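Beta-porphyranase (Bacteroides plebeius, PDB 4AWD) hydrolyses the beta-D-galactopyranose-(1->4)-alpha-L-galactopyranose-6-sulfate linkages of the red-seaweed polysaccharide porphyran, releasing mostly a disaccharide. Local coordinates at residues 45-50 with 318-323; 122-127 with 282-287; 150-155 with 176-181. One frame throughout, in Å; residues are numbered along the deposited sequence.

Contact 1: 45-50 with 318-323; sequences GYKWVV and KLVPIE
Lys-318 pairs with Val-49 through two backbone hydrogen bonds. Its N gives a nearly straight bond to Val-49 O (2.7 Å), and its O accepts from Val-49 N. The Lys-318 side chain meets the valine only loosely.

Leu-319 carries the main side-chain contact. Its CD2 methyl sits over one face of the Trp-48 indole, 3.8 Å from the centroid of the six-membered ring and 10° off the ring normal. This is a CH-pi contact. CG of Leu-319 follows over the same ring, 3.7 Å from Trp-48 CZ3. Trp-48 CG stands beside its own backbone N (chi1 -69°), which turns the indole across the leucine. Trp-48 NE1 is bound to Pro-40 O, and Trp-246 meets the indole edge-to-face. Trp-48 is buried, although most of the contact lies at the surface. The same leucine methyl also touches Tyr-46 CB.

Val-320 is hydrogen-bonded twice to Lys-47, main chain to main chain. On the face shared with Val-49 and Lys-318, the two side chains run alongside each other, with Lys-47 CE 3.6 Å from Val-320 CG1. Beyond CG the lysine chain runs straight past this methyl.

Pro-321 lies opposite Tyr-46, where the CA atoms come within 4.2 Å. The side chains diverge, yet Pro-321 CG still meets Tyr-46 CE2 at 4.0 Å.

Ile-322 closes the pairing. Its N donates to Gly-45 O at 2.8 Å, and its CG1 rests 3.6 Å from Tyr-46 O. At the Gly-45 backbone angles a CB would press on the carbonyl O of the residue before, which calls for glycine.

The N-to-C directions of strands 46-50 and 318-321 differ by 140°, a markedly twisted antiparallel pair. An N-terminal strand is joined here to the C-terminal strand, as in the beta-sandwich (jelly-roll) fold of family GH16.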
loop_
_atom_site.group_PDB
_atom_site.type_symbol
_atom_site.label_atom_id
_atom_site.label_comp_id
_atom_site.label_asym_id
_atom_site.label_seq_id
_atom_site.Cartn_x
_atom_site.Cartn_y
_atom_site.Cartn_z
ATOM N N GLY A 45 19.067 -18.923 -14.072
ATOM C CA GLY A 45 19.180 -19.875 -12.972
ATOM C C GLY A 45 17.969 -19.915 -12.059
ATOM O O GLY A 45 17.813 -20.860 -11.282
ATOM N N TYR A 46 17.103 -18.900 -12.150
ATOM C CA TYR A 46 15.965 -18.793 -11.234
ATOM C C TYR A 46 14.621 -18.829 -11.962
ATOM O O TYR A 46 14.568 -18.669 -13.173
ATOM C CB TYR A 46 16.105 -17.543 -10.353
ATOM C CG TYR A 46 17.288 -17.599 -9.414
ATOM C CD1 TYR A 46 18.582 -17.343 -9.871
ATOM C CD2 TYR A 46 17.119 -17.917 -8.070
ATOM C CE1 TYR A 46 19.676 -17.405 -9.014
ATOM C CE2 TYR A 46 18.205 -17.986 -7.201
ATOM C CZ TYR A 46 19.485 -17.732 -7.680
ATOM O OH TYR A 46 20.567 -17.785 -6.822
ATOM N N LYS A 47 13.542 -19.056 -11.222
ATOM C CA LYS A 47 12.183 -19.031 -11.787
ATOM C C LYS A 47 11.193 -18.391 -10.799
ATOM O O LYS A 47 11.352 -18.496 -9.577
ATOM C CB LYS A 47 11.709 -20.448 -12.165
ATOM C CG LYS A 47 11.653 -21.397 -10.973
ATOM C CD LYS A 47 10.875 -22.677 -11.236
ATOM C CE LYS A 47 11.101 -23.664 -10.096
ATOM N NZ LYS A 47 10.431 -24.961 -10.323
ATOM N N TRP A 48 10.170 -17.739 -11.333
ATOM C CA TRP A 48 9.147 -17.160 -10.484
ATOM C C TRP A 48 8.223 -18.263 -9.980
ATOM O O TRP A 48 7.830 -19.161 -10.735
ATOM C CB TRP A 48 8.346 -16.073 -11.214
ATOM C CG TRP A 48 9.126 -14.803 -11.513
ATOM C CD1 TRP A 48 9.549 -14.365 -12.743
ATOM C CD2 TRP A 48 9.552 -13.801 -10.564
ATOM N NE1 TRP A 48 10.240 -13.168 -12.610
ATOM C CE2 TRP A 48 10.245 -12.803 -11.285
ATOM C CE3 TRP A 48 9.438 -13.668 -9.170
ATOM C CZ2 TRP A 48 10.787 -11.672 -10.664
ATOM C CZ3 TRP A 48 9.979 -12.519 -8.554
ATOM C CH2 TRP A 48 10.655 -11.549 -9.313
ATOM N N VAL A 49 7.888 -18.176 -8.692
ATOM C CA VAL A 49 7.038 -19.144 -8.027
ATOM C C VAL A 49 5.985 -18.399 -7.182
ATOM O O VAL A 49 6.305 -17.417 -6.490
ATOM C CB VAL A 49 7.923 -20.104 -7.197
ATOM C CG1 VAL A 49 7.395 -20.312 -5.789
ATOM C CG2 VAL A 49 8.141 -21.448 -7.952
ATOM N N VAL A 50 4.729 -18.841 -7.253
ATOM C CA VAL A 50 3.666 -18.170 -6.535
ATOM C C VAL A 50 3.975 -18.177 -5.032
ATOM O O VAL A 50 4.345 -19.205 -4.471
ATOM C CB VAL A 50 2.294 -18.821 -6.792
ATOM C CG1 VAL A 50 1.224 -18.172 -5.922
ATOM C CG2 VAL A 50 1.912 -18.706 -8.235
ATOM N N LYS A 318 7.882 -15.408 -5.528
ATOM C CA LYS A 318 9.224 -15.642 -5.017
ATOM C C LYS A 318 10.127 -16.141 -6.128
ATOM O O LYS A 318 9.687 -16.860 -7.025
ATOM C CB LYS A 318 9.170 -16.737 -3.952
ATOM C CG LYS A 318 9.482 -16.290 -2.546
ATOM C CD LYS A 318 8.879 -17.274 -1.529
ATOM C CE LYS A 318 9.003 -18.736 -1.977
ATOM N NZ LYS A 318 8.326 -19.665 -1.023
ATOM N N LEU A 319 11.398 -15.780 -6.058
ATOM C CA LEU A 319 12.390 -16.390 -6.925
ATOM C C LEU A 319 12.962 -17.649 -6.283
ATOM O O LEU A 319 13.322 -17.668 -5.104
ATOM C CB LEU A 319 13.513 -15.417 -7.248
ATOM C CG LEU A 319 13.223 -14.376 -8.322
ATOM C CD1 LEU A 319 14.384 -13.415 -8.360
ATOM C CD2 LEU A 319 13.015 -15.023 -9.687
ATOM N N VAL A 320 13.052 -18.695 -7.092
ATOM C CA VAL A 320 13.566 -19.986 -6.668
ATOM C C VAL A 320 14.552 -20.476 -7.746
ATOM O O VAL A 320 14.361 -20.172 -8.928
ATOM C CB VAL A 320 12.371 -20.951 -6.431
ATOM C CG1 VAL A 320 12.523 -22.275 -7.135
ATOM C CG2 VAL A 320 12.085 -21.120 -4.942
ATOM N N PRO A 321 15.621 -21.206 -7.349
ATOM C CA PRO A 321 16.505 -21.766 -8.388
ATOM C C PRO A 321 15.761 -22.804 -9.217
ATOM O O PRO A 321 14.995 -23.600 -8.660
ATOM C CB PRO A 321 17.642 -22.418 -7.589
ATOM C CG PRO A 321 17.543 -21.820 -6.194
ATOM C CD PRO A 321 16.080 -21.552 -5.990
ATOM N N ILE A 322 15.959 -22.772 -10.535
ATOM C CA ILE A 322 15.281 -23.702 -11.445
ATOM C C ILE A 322 15.500 -25.164 -11.039
ATOM O O ILE A 322 14.531 -25.907 -10.833
ATOM C CB ILE A 322 15.693 -23.492 -12.933
ATOM C CG1 ILE A 322 15.116 -22.183 -13.476
ATOM C CG2 ILE A 322 15.209 -24.672 -13.801
ATOM C CD1 ILE A 322 15.603 -21.811 -14.873
ATOM N N GLU A 323 16.768 -25.557 -10.919
ATOM C CA GLU A 323 17.142 -26.919 -10.507
ATOM C C GLU A 323 17.986 -26.876 -9.236
ATOM O O GLU A 323 18.988 -26.155 -9.174
ATOM C CB GLU A 323 17.902 -27.663 -11.631
#

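Contact 2: 122-127 with 282-287; sequences GAVASV and IHIVTE
Val-124 and Ile-284 form the hydrogen-bonded pair at the middle of this antiparallel contact. Val-124 N donates to Ile-284 O and Ile-284 N to Val-124 O, both at 2.7 Å. Thr-286 N reaches Gly-122 O, and Ser-126 N reaches Ile-282 O. At the last rung a side chain replaces a carbonyl: Ser-126 OG accepts from Ile-282 N at 2.8 Å, with 165° at the hydrogen. The serine torsion of 54° sets OG between its own backbone N and carbonyl carbon, facing the neighbouring strand. The same OG also bonds to Lys-128 O.

The two strands belong to the GH16 beta-sandwich. The face carrying Ala-123, Ala-125, His-283 and Val-285 turns toward the substrate cleft, where Trp-75 lies next to His-283 and is a probable substrate-binding residue.

Apolar contacts are small on that face. Ala-123 CB meets Val-285 CG2 at 4.0 Å. On the other face Val-124 CB and Ile-284 CB lie 3.9 Å apart, and Ile-284 packs on Leu-96 and Ile-98.

The His-283 ring has Val-124 O near its plane, 3.3 Å from CD2, at one edge. Val-285 CG2 lies over one ring face, toward the rim. Ala-125 CB approaches CD2 obliquely at 3.7 Å. NE2 is hydrogen-bonded to Ser-72 OG, which fixes the ring from its far end.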
loop_
_atom_site.group_PDB
_atom_site.type_symbol
_atom_site.label_atom_id
_atom_site.label_comp_id
_atom_site.label_asym_id
_atom_site.label_seq_id
_atom_site.Cartn_x
_atom_site.Cartn_y
_atom_site.Cartn_z
ATOM N N GLY A 122 -11.316 1.412 4.745
ATOM C CA GLY A 122 -10.854 0.053 5.017
ATOM C C GLY A 122 -9.344 -0.049 5.090
ATOM O O GLY A 122 -8.634 0.637 4.370
ATOM N N ALA A 123 -8.860 -0.898 5.988
ATOM C CA ALA A 123 -7.450 -1.243 6.059
ATOM C C ALA A 123 -7.314 -2.747 6.208
ATOM O O ALA A 123 -7.587 -3.301 7.294
ATOM C CB ALA A 123 -6.782 -0.547 7.218
ATOM N N VAL A 124 -6.905 -3.397 5.117
ATOM C CA VAL A 124 -6.646 -4.854 5.096
ATOM C C VAL A 124 -5.153 -5.159 5.292
ATOM O O VAL A 124 -4.301 -4.534 4.673
ATOM C CB VAL A 124 -7.126 -5.479 3.760
ATOM C CG1 VAL A 124 -6.884 -6.960 3.734
ATOM C CG2 VAL A 124 -8.591 -5.212 3.548
ATOM N N ALA A 125 -4.844 -6.126 6.145
ATOM C CA ALA A 125 -3.470 -6.582 6.336
ATOM C C ALA A 125 -3.395 -8.082 6.145
ATOM O O ALA A 125 -4.254 -8.821 6.644
ATOM C CB ALA A 125 -2.960 -6.207 7.728
ATOM N N SER A 126 -2.386 -8.549 5.424
ATOM C CA SER A 126 -2.118 -9.987 5.408
ATOM C C SER A 126 -1.831 -10.484 6.829
ATOM O O SER A 126 -1.285 -9.756 7.672
ATOM C CB SER A 126 -0.977 -10.352 4.440
ATOM O OG SER A 126 0.222 -9.617 4.701
ATOM N N VAL A 127 -2.250 -11.716 7.094
ATOM C CA VAL A 127 -2.035 -12.346 8.391
ATOM C C VAL A 127 -0.541 -12.608 8.598
ATOM O O VAL A 127 0.003 -12.341 9.656
ATOM C CB VAL A 127 -2.871 -13.653 8.529
ATOM C CG1 VAL A 127 -2.354 -14.538 9.666
ATOM C CG2 VAL A 127 -4.314 -13.299 8.755
ATOM N N ILE A 282 1.506 -7.221 3.943
ATOM C CA ILE A 282 0.771 -6.441 2.933
ATOM C C ILE A 282 -0.247 -5.545 3.638
ATOM O O ILE A 282 -0.974 -6.014 4.519
ATOM C CB ILE A 282 -0.007 -7.357 1.943
ATOM C CG1 ILE A 282 0.917 -8.370 1.254
ATOM C CG2 ILE A 282 -0.779 -6.533 0.913
ATOM C CD1 ILE A 282 1.605 -7.838 0.022
ATOM N N HIS A 283 -0.289 -4.267 3.267
ATOM C CA HIS A 283 -1.396 -3.393 3.652
ATOM C C HIS A 283 -2.238 -2.978 2.448
ATOM O O HIS A 283 -1.713 -2.611 1.401
ATOM C CB HIS A 283 -0.891 -2.146 4.366
ATOM C CG HIS A 283 -1.275 -2.076 5.816
ATOM N ND1 HIS A 283 -0.656 -1.224 6.709
ATOM C CD2 HIS A 283 -2.216 -2.745 6.527
ATOM C CE1 HIS A 283 -1.200 -1.371 7.905
ATOM N NE2 HIS A 283 -2.148 -2.287 7.822
ATOM N N ILE A 284 -3.548 -3.041 2.585
ATOM C CA ILE A 284 -4.415 -2.585 1.512
ATOM C C ILE A 284 -5.376 -1.574 2.132
ATOM O O ILE A 284 -6.232 -1.938 2.921
ATOM C CB ILE A 284 -5.159 -3.751 0.808
ATOM C CG1 ILE A 284 -4.200 -4.915 0.517
ATOM C CG2 ILE A 284 -5.804 -3.246 -0.484
ATOM C CD1 ILE A 284 -4.839 -6.171 -0.085
ATOM N N VAL A 285 -5.212 -0.304 1.782
ATOM C CA VAL A 285 -5.750 0.778 2.606
ATOM C C VAL A 285 -6.480 1.874 1.829
ATOM O O VAL A 285 -6.065 2.287 0.754
ATOM C CB VAL A 285 -4.625 1.427 3.448
ATOM C CG1 VAL A 285 -5.114 2.676 4.149
ATOM C CG2 VAL A 285 -4.089 0.429 4.462
ATOM N N THR A 286 -7.547 2.363 2.442
ATOM C CA THR A 286 -8.370 3.450 1.933
ATOM C C THR A 286 -8.335 4.576 2.986
ATOM O O THR A 286 -8.807 4.403 4.115
ATOM C CB THR A 286 -9.792 2.886 1.701
ATOM O OG1 THR A 286 -10.018 2.710 0.290
ATOM C CG2 THR A 286 -10.815 3.742 2.297
ATOM N N GLU A 287 -7.728 5.719 2.647
ATOM C CA GLU A 287 -7.451 6.704 3.685
ATOM C C GLU A 287 -7.689 8.129 3.270
ATOM O O GLU A 287 -8.020 8.460 2.107
ATOM C CB GLU A 287 -6.016 6.576 4.198
ATOM C CG GLU A 287 -5.016 7.482 3.497
ATOM C CD GLU A 287 -3.674 6.791 3.301
ATOM O OE1 GLU A 287 -3.622 5.862 2.463
ATOM O OE2 GLU A 287 -2.691 7.165 3.991
#

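Contact 3: 150-155 with 176-181; sequences TFWLSN and ELDIIE
This is a buried antiparallel pairing within the beta hairpin of strands 149-163 and 168-182, near the centre of the chain. Trp-152 meets Asp-178 and Glu-176 on the face that bears the probable catalytic carboxylates. Asp-178 OD1 lies 3.3 Å above the indole plane, toward the rim, with the carboxylate turned 53° from the ring. Glu-176 crosses the indole obliquely, its OE2 3.3 Å from Trp-152 CZ3. The glutamate chain is extended, and its CG is anti to the backbone N (chi1 -174°). This carries the carboxylate across to the six-membered ring, its plane 30° from that of the indole. Its OE1 is bound by Trp-210 NE1. Trp-152 NE1 makes a weak bond to Thr-150 OG1, whose stronger partner is Val-285 O.

Thr-150 and Glu-181 point the same way, and CG2 of Thr-150 touches Glu-181 CG at 3.9 Å. Glu-181 OE1 bonds to Tyr-289 OH.

Ile-179, at the bulge, points toward the other strand. Its CD1 touches Phe-151 CE2 and Leu-153 CD1, on the other face, at 3.6 and 3.5 Å. Phe-151 CB also meets Ile-180 CG2.

Leu-153 and Leu-177 exchange two nearly straight backbone bonds. Further along, Phe-151 O takes two N-H groups, Ile-179 N at 3.0 Å and Ile-180 N at 3.1 Å. This is a classic beta bulge, which shifts the register by one residue. Asp-178 and Glu-181 therefore share the Glu-176 face despite the odd spacing. The bulged strand that brings Glu, Asp and Glu onto one face is typical of the GH16 active site, where Glu-176 is the probable nucleophile and Glu-181 the probable proton donor.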
loop_
_atom_site.group_PDB
_atom_site.type_symbol
_atom_site.label_atom_id
_atom_site.label_comp_id
_atom_site.label_asym_id
_atom_site.label_seq_id
_atom_site.Cartn_x
_atom_site.Cartn_y
_atom_site.Cartn_z
ATOM N N THR A 150 -4.861 2.361 -2.259
ATOM C CA THR A 150 -3.452 2.024 -2.103
ATOM C C THR A 150 -3.186 0.523 -2.049
ATOM O O THR A 150 -4.075 -0.264 -1.758
ATOM C CB THR A 150 -2.837 2.661 -0.840
ATOM O OG1 THR A 150 -3.516 2.169 0.313
ATOM C CG2 THR A 150 -2.934 4.176 -0.869
ATOM N N PHE A 151 -1.936 0.161 -2.338
ATOM C CA PHE A 151 -1.429 -1.198 -2.247
ATOM C C PHE A 151 0.023 -1.054 -1.828
ATOM O O PHE A 151 0.817 -0.438 -2.549
ATOM C CB PHE A 151 -1.511 -1.902 -3.613
ATOM C CG PHE A 151 -0.921 -3.295 -3.627
ATOM C CD1 PHE A 151 -1.392 -4.279 -2.767
ATOM C CD2 PHE A 151 0.086 -3.628 -4.514
ATOM C CE1 PHE A 151 -0.851 -5.576 -2.776
ATOM C CE2 PHE A 151 0.616 -4.917 -4.558
ATOM C CZ PHE A 151 0.161 -5.893 -3.680
ATOM N N TRP A 152 0.365 -1.603 -0.663
ATOM C CA TRP A 152 1.695 -1.436 -0.095
ATOM C C TRP A 152 2.065 -2.489 0.929
ATOM O O TRP A 152 1.227 -3.280 1.366
ATOM C CB TRP A 152 1.852 -0.046 0.535
ATOM C CG TRP A 152 0.761 0.413 1.452
ATOM C CD1 TRP A 152 -0.532 0.726 1.106
ATOM C CD2 TRP A 152 0.880 0.687 2.857
ATOM N NE1 TRP A 152 -1.230 1.155 2.219
ATOM C CE2 TRP A 152 -0.387 1.147 3.303
ATOM C CE3 TRP A 152 1.932 0.591 3.782
ATOM C CZ2 TRP A 152 -0.631 1.500 4.643
ATOM C CZ3 TRP A 152 1.695 0.953 5.116
ATOM C CH2 TRP A 152 0.419 1.406 5.529
ATOM N N LEU A 153 3.337 -2.474 1.308
ATOM C CA LEU A 153 3.874 -3.370 2.326
ATOM C C LEU A 153 4.567 -2.544 3.407
ATOM O O LEU A 153 5.067 -1.441 3.138
ATOM C CB LEU A 153 4.870 -4.371 1.724
ATOM C CG LEU A 153 4.338 -5.387 0.703
ATOM C CD1 LEU A 153 4.272 -4.733 -0.646
ATOM C CD2 LEU A 153 5.209 -6.612 0.622
ATOM N N SER A 154 4.592 -3.093 4.620
ATOM C CA SER A 154 5.141 -2.411 5.766
ATOM C C SER A 154 5.556 -3.423 6.810
ATOM O O SER A 154 5.122 -4.580 6.774
ATOM C CB SER A 154 4.069 -1.502 6.372
ATOM O OG SER A 154 4.643 -0.484 7.162
ATOM N N ASN A 155 6.383 -2.982 7.750
ATOM C CA ASN A 155 6.661 -3.768 8.934
ATOM C C ASN A 155 6.671 -2.902 10.196
ATOM O O ASN A 155 6.531 -1.682 10.128
ATOM C CB ASN A 155 7.946 -4.593 8.775
ATOM C CG ASN A 155 9.185 -3.734 8.529
ATOM O OD1 ASN A 155 9.242 -2.576 8.923
ATOM N ND2 ASN A 155 10.183 -4.314 7.891
ATOM N N GLU A 176 8.759 0.647 4.777
ATOM C CA GLU A 176 7.457 0.802 4.192
ATOM C C GLU A 176 7.638 0.948 2.691
ATOM O O GLU A 176 8.399 1.807 2.235
ATOM C CB GLU A 176 6.773 2.054 4.764
ATOM C CG GLU A 176 5.332 2.249 4.333
ATOM C CD GLU A 176 4.650 3.358 5.109
ATOM O OE1 GLU A 176 5.264 3.918 6.049
ATOM O OE2 GLU A 176 3.500 3.693 4.776
ATOM N N LEU A 177 6.938 0.107 1.943
ATOM C CA LEU A 177 7.073 0.052 0.498
ATOM C C LEU A 177 5.714 0.312 -0.134
ATOM O O LEU A 177 4.801 -0.516 -0.056
ATOM C CB LEU A 177 7.671 -1.304 0.066
ATOM C CG LEU A 177 7.672 -1.810 -1.393
ATOM C CD1 LEU A 177 8.293 -0.814 -2.345
ATOM C CD2 LEU A 177 8.418 -3.145 -1.497
ATOM N N ASP A 178 5.581 1.493 -0.715
ATOM C CA ASP A 178 4.333 1.930 -1.344
ATOM C C ASP A 178 4.387 1.603 -2.815
ATOM O O ASP A 178 5.187 2.184 -3.554
ATOM C CB ASP A 178 4.136 3.443 -1.154
ATOM C CG ASP A 178 3.783 3.806 0.279
ATOM O OD1 ASP A 178 2.797 3.246 0.779
ATOM O OD2 ASP A 178 4.484 4.644 0.897
ATOM N N ILE A 179 3.562 0.649 -3.234
ATOM C CA ILE A 179 3.551 0.224 -4.626
ATOM C C ILE A 179 2.666 1.171 -5.436
ATOM O O ILE A 179 3.047 1.600 -6.519
ATOM C CB ILE A 179 3.158 -1.270 -4.781
ATOM C CG1 ILE A 179 4.254 -2.148 -4.157
ATOM C CG2 ILE A 179 2.974 -1.623 -6.260
ATOM C CD1 ILE A 179 3.900 -3.601 -3.925
ATOM N N ILE A 180 1.499 1.514 -4.901
ATOM C CA ILE A 180 0.699 2.592 -5.484
ATOM C C ILE A 180 -0.087 3.354 -4.436
ATOM O O ILE A 180 -0.678 2.752 -3.532
ATOM C CB ILE A 180 -0.253 2.094 -6.637
ATOM C CG1 ILE A 180 -0.978 3.270 -7.314
ATOM C CG2 ILE A 180 -1.256 1.005 -6.131
ATOM C CD1 ILE A 180 -0.043 4.264 -8.042
ATOM N N GLU A 181 -0.065 4.679 -4.567
ATOM C CA GLU A 181 -1.047 5.570 -3.952
ATOM C C GLU A 181 -1.693 6.375 -5.071
ATOM O O GLU A 181 -0.992 6.893 -5.930
ATOM C CB GLU A 181 -0.373 6.542 -2.978
ATOM C CG GLU A 181 0.371 5.920 -1.814
ATOM C CD GLU A 181 1.034 6.961 -0.937
ATOM O OE1 GLU A 181 0.306 7.683 -0.213
ATOM O OE2 GLU A 181 2.280 7.078 -0.973
#

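Overall arrangement
Contacts 2 and 3 are neighbours, with centres 9 Å apart, because strands 281-285 and 149-163 run next to each other. His-283 N lies 2.6 Å from Trp-152 O, a probable hydrogen bond, and Val-285 CB packs 3.6 Å from Trp-152 NE1. The two contacts probably form part of the floor of the substrate cleft: Glu-176 and Glu-181 come from contact 3, and Glu-287 from contact 2, all three probable substrate-binding residues. Glycerol, probably from the crystallisation liquor, is hydrogen-bonded to Asp-178 and to Glu-287. Contact 1 lies apart at the surface, its centre 28 Å from that of contact 2 and 24 Å from that of contact 3. Along the chain it encloses both.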